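Local coordinates for suppressor protein MPT5 (Saccharomyces cerevisiae, PDB 5BZ1), which binds specific sequences in the 3'-untranslated regions of target mRNAs through its Pumilio homology domain and regulates their expression after transcription, at residues 312-317 with 377-382; 235-240 with 298-303. All blocks are in the same frame, centred on the assembly; numbering follows the deposited sequence.

Contact 1 (312-317 with 377-382); sequences LIRDNF and PSIKTT. With nucleotides of chain B.
The guanidinium group of R314 has the CG2 methyl of I379 over one face, while the backbone carbonyl and CB of S378 lie at its edge, near its plane. From that edge NH1 gives a weak bond to S378 O, 3.0 Å long but bent to 126° at the hydrogen. NH2 points more directly at S378 OG, yet at 3.3 Å this bond too is weak; the firmer partner of NH2 is N310 OD1. S378 OG sits between its own backbone N and carbonyl carbon (chi1 67°), where it also bonds to L375 O at the end of helix 354-375. Next to these polar contacts, I313 and I379 cross at about a right angle, with CD1 of I313 3.9 Å from CD1 of I379. I313 reaches this place by carrying CG1 away from its backbone N (chi1 -159°), and L375, T372 and I388 close round it, so the methyls belong to a buried core between the last helices. On the RNA side of the same loop, F317 sets its ring edge against C1' of nucleotide G2 of chain B, and its CE1 lies 3.4 Å from O2' of that ribose. D315 OD2 caps the turn into helix 318-326, accepting from F317 N at 2.8 Å, above the carboxylate plane, and from G318 N. This loop of Pumilio repeat 8 thus meets RNA at one end and the C-terminal loop at the other. A leucine in place of R314 has no guanidinium and is likely to leave S378 O and N310 OD1 without this donor and I379 CG2 less covered. The contact thus combines two buried isoleucines with an arginine that lies on I379 and bonds weakly to S378.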
loop_
_atom_site.group_PDB
_atom_site.type_symbol
_atom_site.label_atom_id
_atom_site.label_comp_id
_atom_site.label_asym_id
_atom_site.label_seq_id
_atom_site.Cartn_x
_atom_site.Cartn_y
_atom_site.Cartn_z
ATOM N N LEU A 312 5.180 25.319 -18.691
ATOM C CA LEU A 312 5.468 23.892 -18.573
ATOM C C LEU A 312 6.800 23.477 -19.208
ATOM O O LEU A 312 7.563 22.715 -18.615
ATOM C CB LEU A 312 4.317 23.078 -19.170
ATOM C CG LEU A 312 2.997 23.120 -18.399
ATOM C CD1 LEU A 312 1.851 22.612 -19.254
ATOM C CD2 LEU A 312 3.100 22.297 -17.121
ATOM N N ILE A 313 7.081 23.982 -20.406
ATOM C CA ILE A 313 8.299 23.615 -21.128
ATOM C C ILE A 313 9.549 24.108 -20.399
ATOM O O ILE A 313 10.657 23.616 -20.628
ATOM C CB ILE A 313 8.275 24.171 -22.575
ATOM C CG1 ILE A 313 9.245 23.401 -23.470
ATOM C CG2 ILE A 313 8.577 25.673 -22.599
ATOM C CD1 ILE A 313 9.274 23.893 -24.906
ATOM N N ARG A 314 9.342 25.067 -19.502
ATOM C CA ARG A 314 10.418 25.781 -18.831
ATOM C C ARG A 314 10.605 25.293 -17.393
ATOM O O ARG A 314 11.634 25.551 -16.764
ATOM C CB ARG A 314 10.075 27.270 -18.825
ATOM C CG ARG A 314 11.222 28.207 -19.120
ATOM C CD ARG A 314 10.686 29.598 -19.446
ATOM N NE ARG A 314 9.859 29.598 -20.650
ATOM C CZ ARG A 314 10.330 29.797 -21.878
ATOM N NH1 ARG A 314 11.626 30.016 -22.067
ATOM N NH2 ARG A 314 9.508 29.781 -22.919
ATOM N N ASP A 315 9.606 24.585 -16.877
ATOM C CA ASP A 315 9.599 24.196 -15.470
ATOM C C ASP A 315 10.399 22.920 -15.196
ATOM O O ASP A 315 10.395 21.988 -16.005
ATOM C CB ASP A 315 8.162 24.040 -14.975
ATOM C CG ASP A 315 8.088 23.760 -13.489
ATOM O OD1 ASP A 315 8.098 24.729 -12.702
ATOM O OD2 ASP A 315 8.014 22.570 -13.110
ATOM N N ASN A 316 11.081 22.892 -14.050
ATOM C CA ASN A 316 11.926 21.766 -13.659
ATOM C C ASN A 316 11.193 20.427 -13.616
ATOM O O ASN A 316 11.796 19.373 -13.832
ATOM C CB ASN A 316 12.568 22.030 -12.291
ATOM C CG ASN A 316 13.642 23.098 -12.340
ATOM O OD1 ASN A 316 14.325 23.263 -13.350
ATOM N ND2 ASN A 316 13.801 23.829 -11.241
ATOM N N PHE A 317 9.898 20.474 -13.322
ATOM C CA PHE A 317 9.097 19.265 -13.228
ATOM C C PHE A 317 8.052 19.193 -14.335
ATOM O O PHE A 317 7.779 18.115 -14.867
ATOM C CB PHE A 317 8.432 19.174 -11.850
ATOM C CG PHE A 317 9.412 19.139 -10.710
ATOM C CD1 PHE A 317 10.346 18.114 -10.615
ATOM C CD2 PHE A 317 9.403 20.131 -9.736
ATOM C CE1 PHE A 317 11.258 18.076 -9.566
ATOM C CE2 PHE A 317 10.307 20.100 -8.683
ATOM C CZ PHE A 317 11.237 19.072 -8.598
ATOM N N PRO A 377 13.965 27.541 -29.437
ATOM C CA PRO A 377 15.099 28.443 -29.199
ATOM C C PRO A 377 14.999 29.223 -27.883
ATOM O O PRO A 377 16.008 29.769 -27.435
ATOM C CB PRO A 377 15.043 29.410 -30.393
ATOM C CG PRO A 377 13.638 29.343 -30.881
ATOM C CD PRO A 377 13.202 27.927 -30.639
ATOM N N SER A 378 13.814 29.275 -27.278
ATOM C CA SER A 378 13.621 30.030 -26.040
ATOM C C SER A 378 14.049 29.250 -24.792
ATOM O O SER A 378 14.086 29.804 -23.691
ATOM C CB SER A 378 12.167 30.492 -25.900
ATOM O OG SER A 378 11.289 29.395 -25.728
ATOM N N ILE A 379 14.374 27.969 -24.973
ATOM C CA ILE A 379 14.826 27.113 -23.876
ATOM C C ILE A 379 16.183 26.466 -24.178
ATOM O O ILE A 379 16.544 25.445 -23.582
ATOM C CB ILE A 379 13.806 25.996 -23.572
ATOM C CG1 ILE A 379 13.676 25.049 -24.768
ATOM C CG2 ILE A 379 12.455 26.593 -23.213
ATOM C CD1 ILE A 379 13.152 23.661 -24.405
ATOM N N LYS A 380 16.922 27.072 -25.106
ATOM C CA LYS A 380 18.233 26.585 -25.544
ATOM C C LYS A 380 19.186 26.280 -24.384
ATOM O O LYS A 380 19.998 25.354 -24.460
ATOM C CB LYS A 380 18.868 27.610 -26.491
ATOM C CG LYS A 380 20.274 27.272 -26.961
ATOM C CD LYS A 380 20.947 28.479 -27.600
ATOM C CE LYS A 380 22.452 28.278 -27.724
ATOM N NZ LYS A 380 22.803 27.116 -28.586
ATOM N N THR A 381 19.069 27.059 -23.312
ATOM C CA THR A 381 19.897 26.892 -22.120
ATOM C C THR A 381 19.716 25.540 -21.429
ATOM O O THR A 381 20.697 24.879 -21.085
ATOM C CB THR A 381 19.613 27.999 -21.087
ATOM O OG1 THR A 381 18.197 28.175 -20.948
ATOM C CG2 THR A 381 20.238 29.316 -21.527
ATOM N N THR A 382 18.459 25.143 -21.227
ATOM C CA THR A 382 18.108 23.931 -20.474
ATOM C C THR A 382 18.820 22.669 -20.966
ATOM O O THR A 382 19.247 22.600 -22.118
ATOM C CB THR A 382 16.582 23.679 -20.488
ATOM O OG1 THR A 382 16.177 23.198 -21.776
ATOM C CG2 THR A 382 15.829 24.959 -20.170
ATOM P P G B 2 17.710 14.414 -12.174
ATOM O OP1 G B 2 18.571 14.152 -10.997
ATOM O OP2 G B 2 17.647 13.428 -13.284
ATOM O "O5'" G B 2 16.228 14.646 -11.650
ATOM C "C5'" G B 2 15.917 15.740 -10.803
ATOM C "C4'" G B 2 14.545 15.585 -10.211
ATOM O "O4'" G B 2 13.552 15.646 -11.262
ATOM C "C3'" G B 2 14.277 14.257 -9.529
ATOM O "O3'" G B 2 14.801 14.203 -8.215
ATOM C "C2'" G B 2 12.758 14.146 -9.596
ATOM O "O2'" G B 2 12.144 14.909 -8.567
ATOM C "C1'" G B 2 12.461 14.812 -10.944
ATOM N N9 G B 2 12.285 13.827 -12.029
ATOM C C8 G B 2 13.241 13.056 -12.653
ATOM N N7 G B 2 12.734 12.280 -13.573
ATOM C C5 G B 2 11.370 12.544 -13.559
ATOM C C6 G B 2 10.311 12.005 -14.334
ATOM O O6 G B 2 10.360 11.155 -15.227
ATOM N N1 G B 2 9.090 12.568 -13.982
ATOM C C2 G B 2 8.915 13.522 -13.009
ATOM N N2 G B 2 7.660 13.946 -12.808
ATOM N N3 G B 2 9.891 14.029 -12.279
ATOM C C4 G B 2 11.083 13.497 -12.605
#

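Contact 2 (235-240 with 298-303); sequences ELFNRL and LLTTID
T301 OG1 bonds to I297 O one turn earlier in its own helix and also lies 3.5 Å from F237 CE1, a contact oblique to the phenylalanine ring. The neighbouring hydroxyl, T300 OG1, is likewise engaged within the helix, with N296 O. T301 therefore meets the ring with a hydroxyl already bonded to I297 O, whereas T300 meets it with carbon. T300 brings its CG2 methyl to the edge of the ring, close to the ring plane, 3.9 Å from F237 CZ and equally near CE2. That methyl is held anti to the backbone N of T300, which leaves OG1 beside the N. The ring itself is carried out from helix 229-240 with CG anti to the backbone N (chi1 -166°), and this extended setting lets one side chain reach across the distance between the two helices, whose nearest CA atoms, those of F237 and T301, are 9.3 Å apart. The two segments belong to the alpha-helical repeat array of a PUF domain: 235-240 ends the last helix of Pumilio repeat 6 and enters repeat 7, whereas 298-303 runs along helix 288-307 to the start of repeat 8. F237 thus bridges two helices across the intervening repeat, whose own residues fill in around it, L244 touching both the ring and T301, and F260 of helix 253-273 packing on the ring as well. Farther round helix 288-307, L298 and I302 pack on F361 of helix 354-375, and D303 OD1 forms a salt bridge with K364 NZ of the same helix.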
loop_
_atom_site.group_PDB
_atom_site.type_symbol
_atom_site.label_atom_id
_atom_site.label_comp_id
_atom_site.label_asym_id
_atom_site.label_seq_id
_atom_site.Cartn_x
_atom_site.Cartn_y
_atom_site.Cartn_z
ATOM N N GLU A 235 -13.559 11.687 -11.615
ATOM C CA GLU A 235 -13.549 12.221 -10.256
ATOM C C GLU A 235 -12.260 12.993 -9.987
ATOM O O GLU A 235 -12.298 14.134 -9.524
ATOM C CB GLU A 235 -13.695 11.089 -9.238
ATOM C CG GLU A 235 -14.064 11.547 -7.841
ATOM C CD GLU A 235 -15.560 11.637 -7.637
ATOM O OE1 GLU A 235 -16.290 10.817 -8.233
ATOM O OE2 GLU A 235 -16.004 12.526 -6.880
ATOM N N LEU A 236 -11.124 12.364 -10.281
ATOM C CA LEU A 236 -9.828 13.019 -10.142
ATOM C C LEU A 236 -9.744 14.268 -11.007
ATOM O O LEU A 236 -9.332 15.326 -10.536
ATOM C CB LEU A 236 -8.681 12.074 -10.503
ATOM C CG LEU A 236 -8.293 10.991 -9.500
ATOM C CD1 LEU A 236 -7.050 10.258 -9.969
ATOM C CD2 LEU A 236 -8.067 11.583 -8.123
ATOM N N PHE A 237 -10.134 14.151 -12.272
ATOM C CA PHE A 237 -9.990 15.274 -13.185
ATOM C C PHE A 237 -10.886 16.447 -12.802
ATOM O O PHE A 237 -10.485 17.599 -12.943
ATOM C CB PHE A 237 -10.234 14.859 -14.636
ATOM C CG PHE A 237 -9.784 15.890 -15.630
ATOM C CD1 PHE A 237 -8.429 16.150 -15.809
ATOM C CD2 PHE A 237 -10.706 16.612 -16.370
ATOM C CE1 PHE A 237 -8.002 17.106 -16.716
ATOM C CE2 PHE A 237 -10.287 17.571 -17.279
ATOM C CZ PHE A 237 -8.933 17.817 -17.452
ATOM N N ASN A 238 -12.091 16.160 -12.319
ATOM C CA ASN A 238 -12.992 17.218 -11.870
ATOM C C ASN A 238 -12.408 18.009 -10.699
ATOM O O ASN A 238 -12.537 19.231 -10.637
ATOM C CB ASN A 238 -14.360 16.645 -11.490
ATOM C CG ASN A 238 -15.128 16.123 -12.690
ATOM O OD1 ASN A 238 -14.815 16.453 -13.833
ATOM N ND2 ASN A 238 -16.146 15.306 -12.434
ATOM N N ARG A 239 -11.755 17.302 -9.782
ATOM C CA ARG A 239 -11.194 17.917 -8.583
ATOM C C ARG A 239 -9.891 18.669 -8.856
ATOM O O ARG A 239 -9.512 19.559 -8.092
ATOM C CB ARG A 239 -10.958 16.857 -7.499
ATOM C CG ARG A 239 -11.772 17.072 -6.228
ATOM C CD ARG A 239 -11.221 16.273 -5.054
ATOM N NE ARG A 239 -11.763 16.733 -3.776
ATOM C CZ ARG A 239 -11.363 17.839 -3.153
ATOM N NH1 ARG A 239 -10.427 18.607 -3.694
ATOM N NH2 ARG A 239 -11.903 18.185 -1.993
ATOM N N LEU A 240 -9.217 18.320 -9.950
ATOM C CA LEU A 240 -7.859 18.798 -10.201
ATOM C C LEU A 240 -7.660 19.646 -11.455
ATOM O O LEU A 240 -6.664 20.361 -11.550
ATOM C CB LEU A 240 -6.906 17.612 -10.284
ATOM C CG LEU A 240 -6.890 16.720 -9.056
ATOM C CD1 LEU A 240 -6.089 15.473 -9.357
ATOM C CD2 LEU A 240 -6.323 17.480 -7.868
ATOM N N LEU A 298 -8.661 13.766 -22.129
ATOM C CA LEU A 298 -7.397 13.875 -22.850
ATOM C C LEU A 298 -7.378 15.144 -23.700
ATOM O O LEU A 298 -6.416 15.911 -23.660
ATOM C CB LEU A 298 -7.157 12.639 -23.721
ATOM C CG LEU A 298 -5.879 12.628 -24.565
ATOM C CD1 LEU A 298 -4.657 12.849 -23.689
ATOM C CD2 LEU A 298 -5.741 11.331 -25.349
ATOM N N LEU A 299 -8.450 15.363 -24.457
ATOM C CA LEU A 299 -8.583 16.559 -25.284
ATOM C C LEU A 299 -8.530 17.829 -24.434
ATOM O O LEU A 299 -7.864 18.800 -24.793
ATOM C CB LEU A 299 -9.888 16.514 -26.081
ATOM C CG LEU A 299 -10.022 15.442 -27.161
ATOM C CD1 LEU A 299 -11.383 15.533 -27.840
ATOM C CD2 LEU A 299 -8.907 15.583 -28.180
ATOM N N THR A 300 -9.233 17.809 -23.307
ATOM C CA THR A 300 -9.224 18.929 -22.371
ATOM C C THR A 300 -7.822 19.140 -21.787
ATOM O O THR A 300 -7.383 20.275 -21.589
ATOM C CB THR A 300 -10.241 18.707 -21.237
ATOM O OG1 THR A 300 -11.521 18.384 -21.798
ATOM C CG2 THR A 300 -10.366 19.951 -20.366
ATOM N N THR A 301 -7.125 18.040 -21.522
ATOM C CA THR A 301 -5.762 18.084 -20.997
ATOM C C THR A 301 -4.793 18.698 -22.015
ATOM O O THR A 301 -3.893 19.459 -21.648
ATOM C CB THR A 301 -5.275 16.680 -20.582
ATOM O OG1 THR A 301 -6.064 16.202 -19.484
ATOM C CG2 THR A 301 -3.809 16.714 -20.166
ATOM N N ILE A 302 -4.982 18.367 -23.291
ATOM C CA ILE A 302 -4.150 18.920 -24.355
ATOM C C ILE A 302 -4.370 20.430 -24.455
ATOM O O ILE A 302 -3.417 21.187 -24.649
ATOM C CB ILE A 302 -4.430 18.244 -25.716
ATOM C CG1 ILE A 302 -4.111 16.751 -25.652
ATOM C CG2 ILE A 302 -3.611 18.889 -26.827
ATOM C CD1 ILE A 302 -4.420 15.993 -26.933
ATOM N N ASP A 303 -5.622 20.857 -24.313
ATOM C CA ASP A 303 -5.967 22.278 -24.316
ATOM C C ASP A 303 -5.250 23.034 -23.193
ATOM O O ASP A 303 -4.698 24.111 -23.409
ATOM C CB ASP A 303 -7.482 22.463 -24.173
ATOM C CG ASP A 303 -8.252 22.056 -25.421
ATOM O OD1 ASP A 303 -7.642 21.990 -26.510
ATOM O OD2 ASP A 303 -9.476 21.815 -25.311
#

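From the N terminus the chain runs through the earlier repeats before contact 2 opens on helix 229-240; it then passes through helices 244-248 and 253-273 and a partly unmodelled connection before helix 288-307 closes that loop. Only after this does contact 1 open, just past helix 309-312, and its loop takes in helices 318-326 and 354-375, with an unmodelled piece between them, before closing at 377-382. The two loops follow in series, neither nesting nor crossing. Contact 2 ties the end of repeat 6 to the helix leading into repeat 8, while contact 1 ties the loop before helix 318-326 to the connection between helices 354-375 and 385-398, so together they span the C-terminal end of the domain.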